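Local coordinates for USG-1 protein homolog (Pseudomonas aeruginosa, PDB 2HJS) that probably acts as an NAD(P)-dependent oxidoreductase of the aspartate-semialdehyde dehydrogenase family, binding the nucleotide in a Rossmann-type domain, at residues V9-A14 against L71-A76; H34-L39 against S54-G59; F64-V69 against A91-I96; E79-H84 against D97-L102. All blocks are in the same frame, centred on the assembly; numbering follows the deposited sequence.

In the fold
All four contacts lie in the Rossmann-type NAD-binding domain. Contact 1 is the middle of its sheet, and each of the others touches it. Contact 2 lies on one side, with centres about 11 Å apart; V11 N and H37 O join the two at 2.8 Å. Contact 3 is about 10 Å from contact 1, at the N-terminal end of strand 94-97; A72 N and S94 O pair at 2.8 Å. Contact 4 is about 11 Å from contact 1, where strands 71-74 and 94-97 end; F74 O meets L98 N. Contacts 2 and 4 stay about 20 Å apart between centres. The nucleotide probably binds near the G13 turn of contact 1, as in related Rossmann domains.

Contact 1 of 4, residues V9-A14 against L71-A76; sequences VAVVGA and LAFFAA
V9-V12 and L71-F74 are neighbouring parallel strands at the middle of a Rossmann-type sheet. Strand 9-12 comes first in the chain, and G13 opens the glycine-rich turn that, as in related dehydrogenases, probably faces the nucleotide phosphates. Four backbone hydrogen bonds join the pair: A10 N to L71 O, F73 N to A10 O, V12 N to F73 O and A75 N to V12 O. The tight part lies on the face of A10, V12, A72 and F74. V12 and F74 lie side by side there and point the same way. V12 CG2 sits over the centre of the F74 ring, a CH-pi contact 4.0 Å from the centroid. V12 CG1, anti to the backbone N (chi1 178°), reaches F74 CD2 at 3.9 Å. On the other face V9 CG1 meets the edge of the F73 ring, 3.9 Å from CE2. Helix 17-28 covers this face, with L22 touching both V11 and F73. Past the strand ends the backbones stay close, but the contact opens to solvent: A75 and A76 are partly exposed. A76 CB rests on G13 CA at 3.7 Å. Beside them a water donates to both segments, 2.6 Å from A75 O and 3.3 Å from G13 O.

Contact 2 of 4, residues H34-L39 against S54-G59; sequences HRLHLL and SSLRVG
L38 and G59 share the one direct hydrogen bond between the two segments, which lie on neighbouring strands of the Rossmann-type sheet. G59 N gives it to L38 O at 2.8 Å, and the N-H points nearly straight at the oxygen (167°). Weaker CA-H...O contacts flank it: V58 CA lies 3.5 Å from L38 O, and L39 CA lies 3.2 Å from G59 O. L39 and G59 pair as a parallel bridge. Before this point the strands splay, with 52° between their short axes. A water fills in there. It takes a bond from L38 N at 2.9 Å and gives one to R57 O. The apolar contacts also span the splayed part. L38 and L56 cross at about a right angle, with L38 CD1 at 4.0 Å from L56 CB. The extended L38 chain, with CD1 anti to CA (chi2 -172°), carries that methyl to L56. L56 CD2 also meets L36 CD2, at 4.1 Å. On the other side of strand 36-40 lies strand 9-12, where V9 and V11 touch L36. Helix 17-28 packs L26 on L36 and V23 on L38, while F51 of strand 48-51 touches both L36 and L56.

Contact 3 of 4, residues F64-V69 against A91-I96; sequences FDFSSV and AGCSVI
F66 and S67, in the short 3-10 turn 66-68, and V69 just after it pack against the connection from helix 78-90 to strand 94-97 at A91 and C93. This is the end of the Rossmann-type sheet where parallel strands 71-74 and 94-97 begin. The connection closes the helix with a Schellman motif, in which G92 has positive phi. A91 CB reaches the turn between F66 and S67, 4.1 Å from F66 CB. C93 does more of the packing. Its SG stands anti to the backbone N (chi1 170°) and lies 3.7 Å from V69 CG2. It also approaches the F66 ring obliquely, 4.3 Å from CD1. C93 CB sits near two carbonyl oxygens, 3.5 Å from V69 O and 3.6 Å from F66 O. D65 OD1 takes S67 N as an Asx turn and also S67 OG, both from the same face of the carboxylate. D65 O takes both S68 N and S68 OG. No direct hydrogen bond crosses between the two segments. A water gives a bond to V69 O at 2.7 Å and a weak one to A91 O. The join therefore rests on apolar and sulfur packing, while the polar groups of the turn bond mainly among themselves.

Contact 4 of 4, residues E79-H84 against D97-L102; sequences EVSRAH and DLSGAL
S81 OG meets the D97 carboxylate from above one face, and S99 N meets it from above the opposite face. The serine hydroxyl gives its bond to D97 OD2 at 2.7 Å. S81 was deposited in two conformers, so this bond and the other contacts of OG describe one of them. S99 N binds D97 OD1 at 3.0 Å, while S99 OG reaches the same oxygen at its syn lone pair, at 2.7 Å. The other flat group is the R82 guanidinium. E79 CA lies 3.5 Å above one face of it, offset toward the rim. At its edge, in plane, sits a water that accepts from R82 NE at 2.8 Å and donates to A101 O, so that helix and loop are joined a second time. Helix 78-90 is the connection of a beta-alpha-beta crossover between strands 71-74 and 94-97 of the Rossmann-type sheet. The loop packs back on its first turns. S99 N on D97 OD1 makes an Asx turn where strand 94-97 ends. A101 N adds weak bonds to D97 OD2 and S99 OG. In this conformer S81 OG stands anti to the backbone N (chi1 176°), which directs it to the loop. Around it the contacts are van der Waals. A101 CB is 3.7 Å from S81 OG, and L102 CD1 is 4.0 Å from the same oxygen. A101 CB also meets R82 CG. S99 OG touches S81 CB at 3.5 Å. L102 continues along the helix to A85 and E86, and the backbone O of L98 bonds R217 NH2.

Contact 1 of 4, residues V9-A14 against L71-A76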
loop_
_atom_site.group_PDB
_atom_site.type_symbol
_atom_site.label_atom_id
_atom_site.label_comp_id
_atom_site.label_asym_id
_atom_site.label_seq_id
_atom_site.Cartn_x
_atom_site.Cartn_y
_atom_site.Cartn_z
ATOM N N VAL A 9 -22.572 20.779 25.533
ATOM C CA VAL A 9 -21.860 19.777 24.837
ATOM C C VAL A 9 -20.781 19.281 25.781
ATOM O O VAL A 9 -20.173 20.070 26.519
ATOM C CB VAL A 9 -21.283 20.368 23.533
ATOM C CG1 VAL A 9 -20.377 19.391 22.854
ATOM C CG2 VAL A 9 -22.426 20.796 22.604
ATOM N N ALA A 10 -20.600 17.970 25.796
ATOM C CA ALA A 10 -19.443 17.335 26.408
ATOM C C ALA A 10 -18.574 16.747 25.298
ATOM O O ALA A 10 -19.105 16.235 24.324
ATOM C CB ALA A 10 -19.886 16.229 27.343
ATOM N N VAL A 11 -17.253 16.829 25.445
ATOM C CA VAL A 11 -16.332 16.055 24.601
ATOM C C VAL A 11 -15.528 15.117 25.495
ATOM O O VAL A 11 -14.672 15.553 26.267
ATOM C CB VAL A 11 -15.388 16.934 23.735
ATOM C CG1 VAL A 11 -14.393 16.066 22.923
ATOM C CG2 VAL A 11 -16.202 17.847 22.803
ATOM N N VAL A 12 -15.837 13.830 25.367
ATOM C CA VAL A 12 -15.191 12.750 26.106
ATOM C C VAL A 12 -13.985 12.300 25.311
ATOM O O VAL A 12 -14.090 12.033 24.113
ATOM C CB VAL A 12 -16.205 11.614 26.361
ATOM C CG1 VAL A 12 -15.558 10.457 27.086
ATOM C CG2 VAL A 12 -17.382 12.158 27.212
ATOM N N GLY A 13 -12.826 12.290 25.962
ATOM C CA GLY A 13 -11.549 11.966 25.314
ATOM C C GLY A 13 -10.909 13.187 24.680
ATOM O O GLY A 13 -10.220 13.100 23.669
ATOM N N ALA A 14 -11.108 14.330 25.320
ATOM C CA ALA A 14 -10.775 15.624 24.756
ATOM C C ALA A 14 -9.280 15.796 24.556
ATOM O O ALA A 14 -8.867 16.586 23.723
ATOM C CB ALA A 14 -11.330 16.750 25.645
ATOM N N LEU A 71 -25.744 17.128 24.272
ATOM C CA LEU A 71 -25.014 16.365 23.246
ATOM C C LEU A 71 -23.590 16.008 23.732
ATOM O O LEU A 71 -22.946 16.845 24.381
ATOM C CB LEU A 71 -24.919 17.165 21.925
ATOM C CG LEU A 71 -24.134 16.575 20.720
ATOM C CD1 LEU A 71 -24.749 15.241 20.193
ATOM C CD2 LEU A 71 -24.078 17.595 19.579
ATOM N N ALA A 72 -23.107 14.778 23.417
ATOM C CA ALA A 72 -21.764 14.323 23.800
ATOM C C ALA A 72 -21.064 13.648 22.629
ATOM O O ALA A 72 -21.621 12.754 21.980
ATOM C CB ALA A 72 -21.793 13.390 24.987
ATOM N N PHE A 73 -19.844 14.103 22.363
ATOM C CA PHE A 73 -18.968 13.427 21.420
ATOM C C PHE A 73 -18.060 12.517 22.217
ATOM O O PHE A 73 -17.308 13.003 23.075
ATOM C CB PHE A 73 -18.131 14.453 20.681
ATOM C CG PHE A 73 -18.942 15.385 19.823
ATOM C CD1 PHE A 73 -19.307 15.014 18.517
ATOM C CD2 PHE A 73 -19.337 16.637 20.305
ATOM C CE1 PHE A 73 -20.045 15.882 17.702
ATOM C CE2 PHE A 73 -20.092 17.523 19.499
ATOM C CZ PHE A 73 -20.434 17.149 18.186
ATOM N N PHE A 74 -18.136 11.211 21.955
ATOM C CA PHE A 74 -17.249 10.252 22.597
ATOM C C PHE A 74 -16.087 9.939 21.647
ATOM O O PHE A 74 -16.230 9.164 20.708
ATOM C CB PHE A 74 -18.009 8.975 22.986
ATOM C CG PHE A 74 -18.705 9.045 24.328
ATOM C CD1 PHE A 74 -19.807 9.881 24.530
ATOM C CD2 PHE A 74 -18.264 8.256 25.395
ATOM C CE1 PHE A 74 -20.443 9.952 25.790
ATOM C CE2 PHE A 74 -18.903 8.304 26.637
ATOM C CZ PHE A 74 -19.984 9.160 26.837
ATOM N N ALA A 75 -14.949 10.572 21.903
ATOM C CA ALA A 75 -13.747 10.407 21.107
ATOM C C ALA A 75 -12.651 9.766 21.959
ATOM O O ALA A 75 -11.467 10.053 21.778
ATOM C CB ALA A 75 -13.286 11.777 20.571
ATOM N N ALA A 76 -13.046 8.915 22.904
ATOM C CA ALA A 76 -12.087 8.245 23.797
ATOM C C ALA A 76 -11.921 6.758 23.443
ATOM O O ALA A 76 -12.512 6.283 22.484
ATOM C CB ALA A 76 -12.523 8.409 25.251
HETATM O O HOH W 1 -9.353 11.319 21.089
#

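Contact 2 of 4, residues H34-L39 against S54-G59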
loop_
_atom_site.group_PDB
_atom_site.type_symbol
_atom_site.label_atom_id
_atom_site.label_comp_id
_atom_site.label_asym_id
_atom_site.label_seq_id
_atom_site.Cartn_x
_atom_site.Cartn_y
_atom_site.Cartn_z
ATOM N N HIS A 34 -23.696 26.273 24.280
ATOM C CA HIS A 34 -23.767 27.200 25.382
ATOM C C HIS A 34 -22.575 26.916 26.281
ATOM O O HIS A 34 -21.646 27.712 26.317
ATOM C CB HIS A 34 -25.092 27.025 26.120
ATOM C CG HIS A 34 -25.298 28.001 27.224
ATOM N ND1 HIS A 34 -25.690 27.618 28.491
ATOM C CD2 HIS A 34 -25.192 29.354 27.256
ATOM C CE1 HIS A 34 -25.797 28.686 29.258
ATOM N NE2 HIS A 34 -25.492 29.747 28.535
ATOM N N ARG A 35 -22.575 25.770 26.963
ATOM C CA ARG A 35 -21.420 25.363 27.748
ATOM C C ARG A 35 -20.756 24.145 27.136
ATOM O O ARG A 35 -21.437 23.269 26.585
ATOM C CB ARG A 35 -21.820 25.093 29.196
ATOM C CG ARG A 35 -22.350 26.323 29.914
ATOM C CD ARG A 35 -22.764 25.983 31.343
ATOM N NE ARG A 35 -23.575 27.041 31.962
ATOM C CZ ARG A 35 -23.096 28.030 32.712
ATOM N NH1 ARG A 35 -21.800 28.117 32.944
ATOM N NH2 ARG A 35 -23.918 28.935 33.226
ATOM N N LEU A 36 -19.420 24.142 27.184
ATOM C CA LEU A 36 -18.600 23.041 26.724
ATOM C C LEU A 36 -17.875 22.393 27.905
ATOM O O LEU A 36 -17.221 23.082 28.689
ATOM C CB LEU A 36 -17.591 23.509 25.669
ATOM C CG LEU A 36 -16.616 22.468 25.109
ATOM C CD1 LEU A 36 -17.311 21.244 24.484
ATOM C CD2 LEU A 36 -15.598 23.067 24.127
ATOM N N HIS A 37 -17.977 21.070 28.004
ATOM C CA HIS A 37 -17.312 20.316 29.049
ATOM C C HIS A 37 -16.353 19.317 28.424
ATOM O O HIS A 37 -16.771 18.440 27.656
ATOM C CB HIS A 37 -18.350 19.582 29.911
ATOM C CG HIS A 37 -19.340 20.490 30.555
ATOM N ND1 HIS A 37 -19.041 21.229 31.680
ATOM C CD2 HIS A 37 -20.617 20.802 30.229
ATOM C CE1 HIS A 37 -20.092 21.952 32.026
ATOM N NE2 HIS A 37 -21.065 21.706 31.167
ATOM N N LEU A 38 -15.072 19.461 28.746
ATOM C CA LEU A 38 -14.023 18.576 28.267
ATOM C C LEU A 38 -13.728 17.473 29.284
ATOM O O LEU A 38 -13.473 17.745 30.440
ATOM C CB LEU A 38 -12.755 19.379 27.976
ATOM C CG LEU A 38 -12.860 20.582 27.031
ATOM C CD1 LEU A 38 -11.480 21.161 26.694
ATOM C CD2 LEU A 38 -13.596 20.216 25.762
ATOM N N LEU A 39 -13.757 16.220 28.848
ATOM C CA LEU A 39 -13.576 15.116 29.774
ATOM C C LEU A 39 -12.573 14.124 29.275
ATOM O O LEU A 39 -12.405 13.958 28.075
ATOM C CB LEU A 39 -14.912 14.424 30.049
ATOM C CG LEU A 39 -16.020 15.356 30.537
ATOM C CD1 LEU A 39 -17.359 14.735 30.230
ATOM C CD2 LEU A 39 -15.864 15.685 32.041
ATOM N N SER A 54 -10.000 31.101 25.186
ATOM C CA SER A 54 -10.061 30.875 26.618
ATOM C C SER A 54 -9.452 29.502 26.978
ATOM O O SER A 54 -9.118 28.706 26.094
ATOM C CB SER A 54 -11.498 31.047 27.117
ATOM O OG SER A 54 -12.271 29.888 26.932
ATOM N N SER A 55 -9.304 29.243 28.271
ATOM C CA SER A 55 -8.610 28.065 28.773
ATOM C C SER A 55 -9.534 27.222 29.667
ATOM O O SER A 55 -10.038 27.707 30.683
ATOM C CB SER A 55 -7.352 28.521 29.524
ATOM O OG SER A 55 -6.762 27.468 30.255
ATOM N N LEU A 56 -9.751 25.963 29.281
ATOM C CA LEU A 56 -10.726 25.079 29.950
ATOM C C LEU A 56 -10.068 23.925 30.710
ATOM O O LEU A 56 -9.133 23.311 30.209
ATOM C CB LEU A 56 -11.690 24.481 28.908
ATOM C CG LEU A 56 -12.873 25.302 28.388
ATOM C CD1 LEU A 56 -12.417 26.608 27.754
ATOM C CD2 LEU A 56 -13.641 24.507 27.378
ATOM N N ARG A 57 -10.566 23.606 31.905
ATOM C CA ARG A 57 -10.044 22.451 32.647
ATOM C C ARG A 57 -10.661 21.139 32.135
ATOM O O ARG A 57 -11.877 21.052 31.976
ATOM C CB ARG A 57 -10.302 22.615 34.150
ATOM C CG ARG A 57 -9.545 21.619 35.033
ATOM C CD ARG A 57 -9.942 21.783 36.513
ATOM N NE ARG A 57 -9.448 20.677 37.349
ATOM C CZ ARG A 57 -10.020 19.466 37.451
ATOM N NH1 ARG A 57 -11.135 19.168 36.770
ATOM N NH2 ARG A 57 -9.471 18.544 38.244
ATOM N N VAL A 58 -9.834 20.128 31.869
ATOM C CA VAL A 58 -10.353 18.794 31.502
ATOM C C VAL A 58 -10.774 18.085 32.797
ATOM O O VAL A 58 -9.973 17.980 33.726
ATOM C CB VAL A 58 -9.301 17.944 30.745
ATOM C CG1 VAL A 58 -9.830 16.547 30.466
ATOM C CG2 VAL A 58 -8.882 18.629 29.435
ATOM N N GLY A 59 -12.026 17.625 32.853
ATOM C CA GLY A 59 -12.570 16.919 34.019
ATOM C C GLY A 59 -12.549 15.411 33.847
ATOM O O GLY A 59 -12.320 14.913 32.747
HETATM O O HOH W 2 -14.033 21.393 30.575
#

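Contact 3 of 4, residues F64-V69 against A91-I96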
loop_
_atom_site.group_PDB
_atom_site.type_symbol
_atom_site.label_atom_id
_atom_site.label_comp_id
_atom_site.label_asym_id
_atom_site.label_seq_id
_atom_site.Cartn_x
_atom_site.Cartn_y
_atom_site.Cartn_z
ATOM N N PHE A 64 -18.534 12.798 35.977
ATOM C CA PHE A 64 -19.365 13.766 35.240
ATOM C C PHE A 64 -20.858 13.463 35.229
ATOM O O PHE A 64 -21.251 12.306 35.038
ATOM C CB PHE A 64 -18.859 13.919 33.793
ATOM C CG PHE A 64 -19.513 15.050 33.027
ATOM C CD1 PHE A 64 -19.195 16.383 33.311
ATOM C CD2 PHE A 64 -20.437 14.784 32.007
ATOM C CE1 PHE A 64 -19.783 17.432 32.597
ATOM C CE2 PHE A 64 -21.027 15.829 31.287
ATOM C CZ PHE A 64 -20.703 17.158 31.595
ATOM N N ASP A 65 -21.669 14.517 35.402
ATOM C CA ASP A 65 -23.135 14.444 35.321
ATOM C C ASP A 65 -23.620 14.747 33.911
ATOM O O ASP A 65 -23.718 15.926 33.525
ATOM C CB ASP A 65 -23.781 15.432 36.324
ATOM C CG ASP A 65 -25.325 15.336 36.370
ATOM O OD1 ASP A 65 -25.935 14.400 35.805
ATOM O OD2 ASP A 65 -25.945 16.232 36.990
ATOM N N PHE A 66 -23.923 13.680 33.150
ATOM C CA PHE A 66 -24.346 13.799 31.747
ATOM C C PHE A 66 -25.750 14.402 31.573
ATOM O O PHE A 66 -26.126 14.819 30.474
ATOM C CB PHE A 66 -24.245 12.446 31.012
ATOM C CG PHE A 66 -22.843 12.084 30.566
ATOM C CD1 PHE A 66 -22.313 12.608 29.382
ATOM C CD2 PHE A 66 -22.062 11.199 31.312
ATOM C CE1 PHE A 66 -21.011 12.267 28.939
ATOM C CE2 PHE A 66 -20.756 10.843 30.889
ATOM C CZ PHE A 66 -20.230 11.382 29.693
ATOM N N SER A 67 -26.533 14.469 32.647
ATOM C CA SER A 67 -27.792 15.206 32.558
ATOM C C SER A 67 -27.543 16.712 32.298
ATOM O O SER A 67 -28.448 17.437 31.825
ATOM C CB SER A 67 -28.692 14.963 33.787
ATOM O OG SER A 67 -28.083 15.467 34.959
ATOM N N SER A 68 -26.318 17.180 32.552
ATOM C CA SER A 68 -26.013 18.609 32.392
ATOM C C SER A 68 -25.803 19.013 30.934
ATOM O O SER A 68 -25.788 20.211 30.605
ATOM C CB SER A 68 -24.769 18.980 33.188
ATOM O OG SER A 68 -23.633 18.361 32.607
ATOM N N VAL A 69 -25.598 18.002 30.067
ATOM C CA VAL A 69 -25.388 18.299 28.673
ATOM C C VAL A 69 -26.522 17.715 27.816
ATOM O O VAL A 69 -27.237 16.743 28.210
ATOM C CB VAL A 69 -23.941 17.867 28.192
ATOM C CG1 VAL A 69 -22.909 18.773 28.815
ATOM C CG2 VAL A 69 -23.609 16.417 28.569
ATOM N N ALA A 91 -29.508 9.567 30.394
ATOM C CA ALA A 91 -29.511 10.826 31.150
ATOM C C ALA A 91 -30.076 11.987 30.290
ATOM O O ALA A 91 -30.321 13.205 30.808
ATOM C CB ALA A 91 -28.110 11.126 31.718
ATOM N N GLY A 92 -30.283 11.635 28.995
ATOM C CA GLY A 92 -31.038 12.577 28.107
ATOM C C GLY A 92 -30.104 13.159 27.077
ATOM O O GLY A 92 -30.512 13.905 26.169
ATOM N N CYS A 93 -28.841 12.764 27.190
ATOM C CA CYS A 93 -27.800 13.311 26.376
ATOM C C CYS A 93 -27.622 12.479 25.089
ATOM O O CYS A 93 -27.438 11.262 25.146
ATOM C CB CYS A 93 -26.524 13.408 27.240
ATOM S SG CYS A 93 -25.013 13.835 26.258
ATOM N N SER A 94 -27.696 13.134 23.926
ATOM C CA SER A 94 -27.523 12.449 22.663
ATOM C C SER A 94 -26.034 12.158 22.506
ATOM O O SER A 94 -25.185 12.978 22.868
ATOM C CB SER A 94 -27.998 13.315 21.502
ATOM O OG SER A 94 -29.399 13.272 21.354
ATOM N N VAL A 95 -25.705 10.994 21.975
ATOM C CA VAL A 95 -24.307 10.582 21.940
ATOM C C VAL A 95 -23.872 10.322 20.534
ATOM O O VAL A 95 -24.547 9.599 19.784
ATOM C CB VAL A 95 -24.070 9.339 22.828
ATOM C CG1 VAL A 95 -22.641 8.827 22.695
ATOM C CG2 VAL A 95 -24.376 9.669 24.273
ATOM N N ILE A 96 -22.732 10.895 20.168
ATOM C CA ILE A 96 -22.052 10.480 18.954
ATOM C C ILE A 96 -20.737 9.807 19.356
ATOM O O ILE A 96 -19.838 10.469 19.882
ATOM C CB ILE A 96 -21.806 11.651 17.994
ATOM C CG1 ILE A 96 -23.136 12.190 17.464
ATOM C CG2 ILE A 96 -20.908 11.227 16.796
ATOM C CD1 ILE A 96 -23.006 13.622 17.019
HETATM O O HOH W 3 -29.813 16.062 28.855
#

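Contact 4 of 4, residues E79-H84 against D97-L102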
loop_
_atom_site.group_PDB
_atom_site.type_symbol
_atom_site.label_atom_id
_atom_site.label_comp_id
_atom_site.label_asym_id
_atom_site.label_seq_id
_atom_site.Cartn_x
_atom_site.Cartn_y
_atom_site.Cartn_z
ATOM N N GLU A 79 -13.372 1.360 25.585
ATOM C CA GLU A 79 -13.787 0.989 26.939
ATOM C C GLU A 79 -14.520 2.128 27.672
ATOM O O GLU A 79 -15.464 1.891 28.440
ATOM C CB GLU A 79 -12.619 0.431 27.765
ATOM C CG GLU A 79 -11.419 1.375 27.922
ATOM C CD GLU A 79 -10.571 1.053 29.161
ATOM O OE1 GLU A 79 -10.294 2.002 29.956
ATOM O OE2 GLU A 79 -10.205 -0.145 29.353
ATOM N N VAL A 80 -14.091 3.363 27.417
ATOM C CA VAL A 80 -14.786 4.538 27.952
ATOM C C VAL A 80 -16.230 4.627 27.403
ATOM O O VAL A 80 -17.159 4.906 28.149
ATOM C CB VAL A 80 -13.981 5.849 27.731
ATOM C CG1 VAL A 80 -14.750 7.056 28.257
ATOM C CG2 VAL A 80 -12.614 5.754 28.406
ATOM N N SER A 81 -16.395 4.383 26.106
ATOM C CA SER A 81 -17.719 4.348 25.500
ATOM C C SER A 81 -18.605 3.257 26.119
ATOM O O SER A 81 -19.753 3.521 26.466
ATOM C CB SER A 81 -17.614 4.138 23.994
ATOM O OG SER A 81 -18.905 4.008 23.425
ATOM N N ARG A 82 -18.069 2.043 26.251
ATOM C CA ARG A 82 -18.806 0.917 26.855
ATOM C C ARG A 82 -19.265 1.249 28.266
ATOM O O ARG A 82 -20.380 0.909 28.666
ATOM C CB ARG A 82 -17.939 -0.337 26.920
ATOM C CG ARG A 82 -17.765 -1.070 25.608
ATOM C CD ARG A 82 -16.982 -2.362 25.825
ATOM N NE ARG A 82 -15.868 -2.401 24.901
ATOM C CZ ARG A 82 -14.586 -2.430 25.250
ATOM N NH1 ARG A 82 -14.226 -2.470 26.525
ATOM N NH2 ARG A 82 -13.665 -2.442 24.298
ATOM N N ALA A 83 -18.394 1.927 29.009
ATOM C CA ALA A 83 -18.666 2.272 30.391
ATOM C C ALA A 83 -19.662 3.421 30.531
ATOM O O ALA A 83 -20.372 3.497 31.541
ATOM C CB ALA A 83 -17.369 2.578 31.131
ATOM N N HIS A 84 -19.739 4.306 29.535
ATOM C CA HIS A 84 -20.519 5.542 29.710
ATOM C C HIS A 84 -21.551 5.926 28.643
ATOM O O HIS A 84 -22.448 6.689 28.952
ATOM C CB HIS A 84 -19.593 6.752 29.930
ATOM C CG HIS A 84 -18.750 6.659 31.162
ATOM N ND1 HIS A 84 -19.241 6.922 32.424
ATOM C CD2 HIS A 84 -17.444 6.345 31.322
ATOM C CE1 HIS A 84 -18.274 6.760 33.310
ATOM N NE2 HIS A 84 -17.174 6.415 32.666
ATOM N N ASP A 97 -20.639 8.497 19.123
ATOM C CA ASP A 97 -19.497 7.724 19.574
ATOM C C ASP A 97 -18.550 7.413 18.417
ATOM O O ASP A 97 -18.927 6.732 17.484
ATOM C CB ASP A 97 -19.984 6.413 20.205
ATOM C CG ASP A 97 -18.830 5.497 20.651
ATOM O OD1 ASP A 97 -17.693 5.990 20.859
ATOM O OD2 ASP A 97 -19.065 4.267 20.781
ATOM N N LEU A 98 -17.320 7.911 18.485
ATOM C CA LEU A 98 -16.381 7.736 17.392
ATOM C C LEU A 98 -15.602 6.404 17.488
ATOM O O LEU A 98 -14.880 6.063 16.581
ATOM C CB LEU A 98 -15.417 8.920 17.313
ATOM C CG LEU A 98 -15.981 10.317 16.905
ATOM C CD1 LEU A 98 -16.827 11.055 18.005
ATOM C CD2 LEU A 98 -14.861 11.205 16.518
ATOM N N SER A 99 -15.760 5.667 18.586
ATOM C CA SER A 99 -14.948 4.475 18.835
ATOM C C SER A 99 -15.581 3.229 18.218
ATOM O O SER A 99 -14.945 2.197 18.117
ATOM C CB SER A 99 -14.784 4.269 20.334
ATOM O OG SER A 99 -16.016 3.879 20.893
ATOM N N GLY A 100 -16.846 3.334 17.818
ATOM C CA GLY A 100 -17.588 2.179 17.286
ATOM C C GLY A 100 -17.892 1.058 18.275
ATOM O O GLY A 100 -18.311 -0.041 17.867
ATOM N N ALA A 101 -17.708 1.334 19.571
ATOM C CA ALA A 101 -17.776 0.313 20.619
ATOM C C ALA A 101 -19.127 -0.374 20.701
ATOM O O ALA A 101 -19.202 -1.506 21.166
ATOM C CB ALA A 101 -17.433 0.916 21.973
ATOM N N LEU A 102 -20.184 0.312 20.261
ATOM C CA LEU A 102 -21.563 -0.169 20.432
ATOM C C LEU A 102 -22.272 -0.493 19.114
ATOM O O LEU A 102 -23.511 -0.642 19.072
ATOM C CB LEU A 102 -22.378 0.834 21.248
ATOM C CG LEU A 102 -21.775 1.185 22.611
ATOM C CD1 LEU A 102 -22.487 2.358 23.174
ATOM C CD2 LEU A 102 -21.815 -0.005 23.590
HETATM O O HOH W 4 -16.594 -2.830 22.180
#